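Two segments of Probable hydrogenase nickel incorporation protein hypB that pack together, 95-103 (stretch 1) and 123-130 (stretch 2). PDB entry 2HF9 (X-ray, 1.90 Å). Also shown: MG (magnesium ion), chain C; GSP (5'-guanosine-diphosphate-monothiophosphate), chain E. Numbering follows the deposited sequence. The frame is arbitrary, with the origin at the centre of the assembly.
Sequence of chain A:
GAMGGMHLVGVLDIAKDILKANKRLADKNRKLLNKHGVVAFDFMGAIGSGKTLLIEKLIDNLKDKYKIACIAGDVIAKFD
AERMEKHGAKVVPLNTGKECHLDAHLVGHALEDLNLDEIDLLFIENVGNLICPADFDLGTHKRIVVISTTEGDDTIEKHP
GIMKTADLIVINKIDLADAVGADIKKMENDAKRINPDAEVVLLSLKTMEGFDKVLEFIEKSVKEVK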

# COMPACT_ATOMS: atom_id res chain seq x y z
N ASN A 95 13.17 12.20 0.58
CA ASN A 95 12.06 12.37 -0.35
C ASN A 95 12.29 11.42 -1.52
O ASN A 95 13.25 11.58 -2.29
CB ASN A 95 11.94 13.82 -0.82
CG ASN A 95 11.56 14.77 0.30
OD1 ASN A 95 10.59 14.54 1.03
ND2 ASN A 95 12.31 15.86 0.44
N THR A 96 11.43 10.42 -1.63
CA THR A 96 11.69 9.26 -2.48
C THR A 96 11.10 9.36 -3.89
O THR A 96 11.24 8.43 -4.68
CB THR A 96 11.20 7.96 -1.81
OG1 THR A 96 9.82 8.09 -1.46
CG2 THR A 96 12.01 7.67 -0.55
N GLY A 97 10.46 10.49 -4.19
CA GLY A 97 9.86 10.72 -5.51
C GLY A 97 8.90 9.62 -5.92
O GLY A 97 8.02 9.24 -5.15
N LYS A 98 9.08 9.10 -7.13
CA LYS A 98 8.18 8.09 -7.67
C LYS A 98 8.68 6.66 -7.41
O LYS A 98 8.03 5.69 -7.81
CB LYS A 98 7.92 8.33 -9.16
CG LYS A 98 7.22 9.65 -9.44
CD LYS A 98 6.83 9.80 -10.90
CE LYS A 98 6.16 11.14 -11.16
NZ LYS A 98 5.75 11.32 -12.58
N GLU A 99 9.81 6.54 -6.72
CA GLU A 99 10.37 5.24 -6.36
C GLU A 99 9.50 4.52 -5.33
O GLU A 99 9.08 5.12 -4.33
CB GLU A 99 11.81 5.41 -5.85
CG GLU A 99 12.76 4.29 -6.27
CD GLU A 99 12.88 4.14 -7.78
OE1 GLU A 99 13.15 5.15 -8.47
OE2 GLU A 99 12.69 3.01 -8.27
N CYS A 100 9.22 3.25 -5.58
CA CYS A 100 8.34 2.45 -4.72
C CYS A 100 9.11 1.67 -3.65
O CYS A 100 8.60 0.71 -3.08
CB CYS A 100 7.48 1.51 -5.57
SG CYS A 100 8.42 0.44 -6.67
N HIS A 101 10.35 2.10 -3.39
CA HIS A 101 11.23 1.47 -2.41
C HIS A 101 12.42 2.38 -2.14
O HIS A 101 12.81 3.19 -2.99
CB HIS A 101 11.73 0.12 -2.92
CG HIS A 101 12.60 0.22 -4.14
ND1 HIS A 101 12.09 0.18 -5.42
CD2 HIS A 101 13.94 0.37 -4.27
CE1 HIS A 101 13.08 0.30 -6.29
NE2 HIS A 101 14.21 0.42 -5.62
N LEU A 102 13.01 2.26 -0.95
CA LEU A 102 14.35 2.78 -0.70
C LEU A 102 15.35 1.78 -1.25
O LEU A 102 15.01 0.61 -1.46
CB LEU A 102 14.59 2.99 0.80
CG LEU A 102 13.85 4.11 1.54
CD1 LEU A 102 14.09 3.98 3.03
CD2 LEU A 102 14.28 5.47 1.05
N ASP A 103 16.58 2.21 -1.50
CA ASP A 103 17.66 1.29 -1.88
C ASP A 103 18.92 1.54 -1.04
O ASP A 103 18.99 2.53 -0.31
CB ASP A 103 17.93 1.34 -3.40
CG ASP A 103 18.51 2.67 -3.87
OD1 ASP A 103 18.97 3.48 -3.05
OD2 ASP A 103 18.52 2.90 -5.10
N PHE A 123 16.62 3.07 12.91
CA PHE A 123 15.32 2.66 12.41
C PHE A 123 15.08 3.33 11.06
O PHE A 123 15.05 4.56 10.97
CB PHE A 123 14.18 3.03 13.38
CG PHE A 123 14.30 2.41 14.75
CD1 PHE A 123 13.83 3.10 15.87
CD2 PHE A 123 14.85 1.14 14.93
CE1 PHE A 123 13.91 2.55 17.15
CE2 PHE A 123 14.94 0.57 16.21
CZ PHE A 123 14.47 1.28 17.32
N ILE A 124 14.92 2.53 10.02
CA ILE A 124 14.63 3.05 8.69
C ILE A 124 13.18 2.77 8.32
O ILE A 124 12.77 1.61 8.24
CB ILE A 124 15.55 2.43 7.61
CG1 ILE A 124 17.02 2.53 8.02
CG2 ILE A 124 15.29 3.09 6.25
CD1 ILE A 124 17.99 1.93 7.00
N GLU A 125 12.39 3.82 8.10
CA GLU A 125 11.04 3.63 7.59
C GLU A 125 11.05 3.66 6.08
O GLU A 125 11.25 4.71 5.46
CB GLU A 125 10.04 4.65 8.15
CG GLU A 125 8.62 4.34 7.71
CD GLU A 125 7.58 5.15 8.44
OE1 GLU A 125 7.87 5.65 9.55
OE2 GLU A 125 6.45 5.30 7.92
N ASN A 126 10.84 2.49 5.49
CA ASN A 126 10.78 2.33 4.05
C ASN A 126 9.49 2.93 3.51
O ASN A 126 8.60 3.30 4.28
CB ASN A 126 10.85 0.84 3.71
CG ASN A 126 11.62 0.56 2.44
OD1 ASN A 126 11.46 1.25 1.43
ND2 ASN A 126 12.46 -0.47 2.48
N VAL A 127 9.37 3.03 2.19
CA VAL A 127 8.13 3.53 1.60
C VAL A 127 7.03 2.48 1.77
O VAL A 127 7.31 1.28 1.80
CB VAL A 127 8.31 3.94 0.11
CG1 VAL A 127 9.64 4.67 -0.11
CG2 VAL A 127 8.20 2.75 -0.79
N GLY A 128 5.78 2.93 1.93
CA GLY A 128 4.64 2.03 2.11
C GLY A 128 4.25 1.32 0.83
O GLY A 128 3.63 1.91 -0.05
N ASN A 129 4.62 0.04 0.73
CA ASN A 129 4.48 -0.76 -0.48
C ASN A 129 4.86 -2.19 -0.11
O ASN A 129 5.90 -2.42 0.51
CB ASN A 129 5.42 -0.24 -1.58
CG ASN A 129 5.07 -0.77 -2.97
OD1 ASN A 129 5.07 -1.98 -3.22
ND2 ASN A 129 4.80 0.14 -3.90
N LEU A 130 4.02 -3.15 -0.50
CA LEU A 130 4.28 -4.57 -0.20
C LEU A 130 4.92 -5.34 -1.36
O LEU A 130 5.08 -6.56 -1.28
CB LEU A 130 3.00 -5.27 0.26
CG LEU A 130 2.46 -5.01 1.67
CD1 LEU A 130 1.17 -5.78 1.88
CD2 LEU A 130 3.49 -5.36 2.76
MG MG C . 4.75 6.51 8.39
PG GSP E . 2.67 5.67 6.11
O3B GSP E . 1.81 5.05 7.32
S1G GSP E . 2.76 4.53 4.82
O2G GSP E . 1.90 6.93 5.65
O3G GSP E . 4.06 6.07 6.62
PB GSP E . 2.45 4.29 8.59
O1B GSP E . 2.57 2.85 8.27
O2B GSP E . 3.71 4.88 9.07
PA GSP E . 1.02 5.42 10.86
O1A GSP E . 1.97 5.19 11.98
O2A GSP E . 1.06 6.82 10.38
O3A GSP E . 1.24 4.37 9.66
O5' GSP E . -0.44 4.98 11.35
C5' GSP E . -1.55 5.04 10.48
C4' GSP E . -2.83 5.26 11.29
O4' GSP E . -3.16 4.08 12.02
C3' GSP E . -2.72 6.37 12.31
O3' GSP E . -3.96 7.04 12.30
C2' GSP E . -2.52 5.66 13.63
O2' GSP E . -3.06 6.37 14.71
C1' GSP E . -3.29 4.37 13.40
N9 GSP E . -2.80 3.18 14.11
C8 GSP E . -1.56 2.60 14.07
N7 GSP E . -1.58 1.49 14.84
C5 GSP E . -2.83 1.34 15.35
C6 GSP E . -3.40 0.38 16.18
O6 GSP E . -2.73 -0.57 16.60
N1 GSP E . -4.73 0.50 16.54
C2 GSP E . -5.49 1.56 16.07
N2 GSP E . -6.76 1.67 16.42
N3 GSP E . -4.92 2.51 15.24
C4 GSP E . -3.61 2.39 14.89
O HOH W 1 13.64 -1.57 -0.08
O HOH W 2 3.16 7.69 8.88

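This is a small, mostly van der Waals contact, 336 Å² summed over both sides, in which an irregular loop rests against a stretch that begins as a strand and continues as loop, and is fixed by a single direct hydrogen bond. That bond runs from Leu-102 N to Asn-126 OD1, at 3.0 Å with an N-H...acceptor angle of 168°, so it is nearly linear. Asn-126 OD1 also accepts from Val-127 N at 2.8 Å, with a more bent angle of 139°; one side-chain oxygen thus accepts from the next residue in its own stretch and from stretch 1 across the contact. The amide end of Asn-126 contributes again through water 1, which accepts from Asn-126 ND2 at 3.0 Å and lies 2.9 Å from Leu-102 O. The backbone N of Leu-102 is bound directly to the Asn-126 side chain, and its O lies within reach of a water held by the same side chain.

Van der Waals contacts surround this link. Leu-102, in the mt rotamer, brings CD1 to 3.5 Å from Ile-124 CG2, an apolar pair. Val-127 points toward stretch 1, placing CG2 3.1 Å from Cys-100 O and 3.4 Å from His-101 N, while its CG1 lies 3.7 Å from Thr-96 OG1. Cys-100 O is buried by this contact with no polar partner in the model. Farther along, Cys-100 CB meets Asn-129 ND2 at 3.4 Å, a contact without a hydrogen bond.

The loop's shape is partly set by a type II' turn from Thr-96 to Glu-99, closed by Glu-99 N to Thr-96 O at 3.1 Å; Gly-97 supplies the positive phi of 55°.

Glu-125 points away from stretch 1, and its OE2 binds magnesium at 2.1 Å. At Gly-128 a CB would also point away from stretch 1, and an ideal CB would lie 2.9 Å from GSP S1G, a clash.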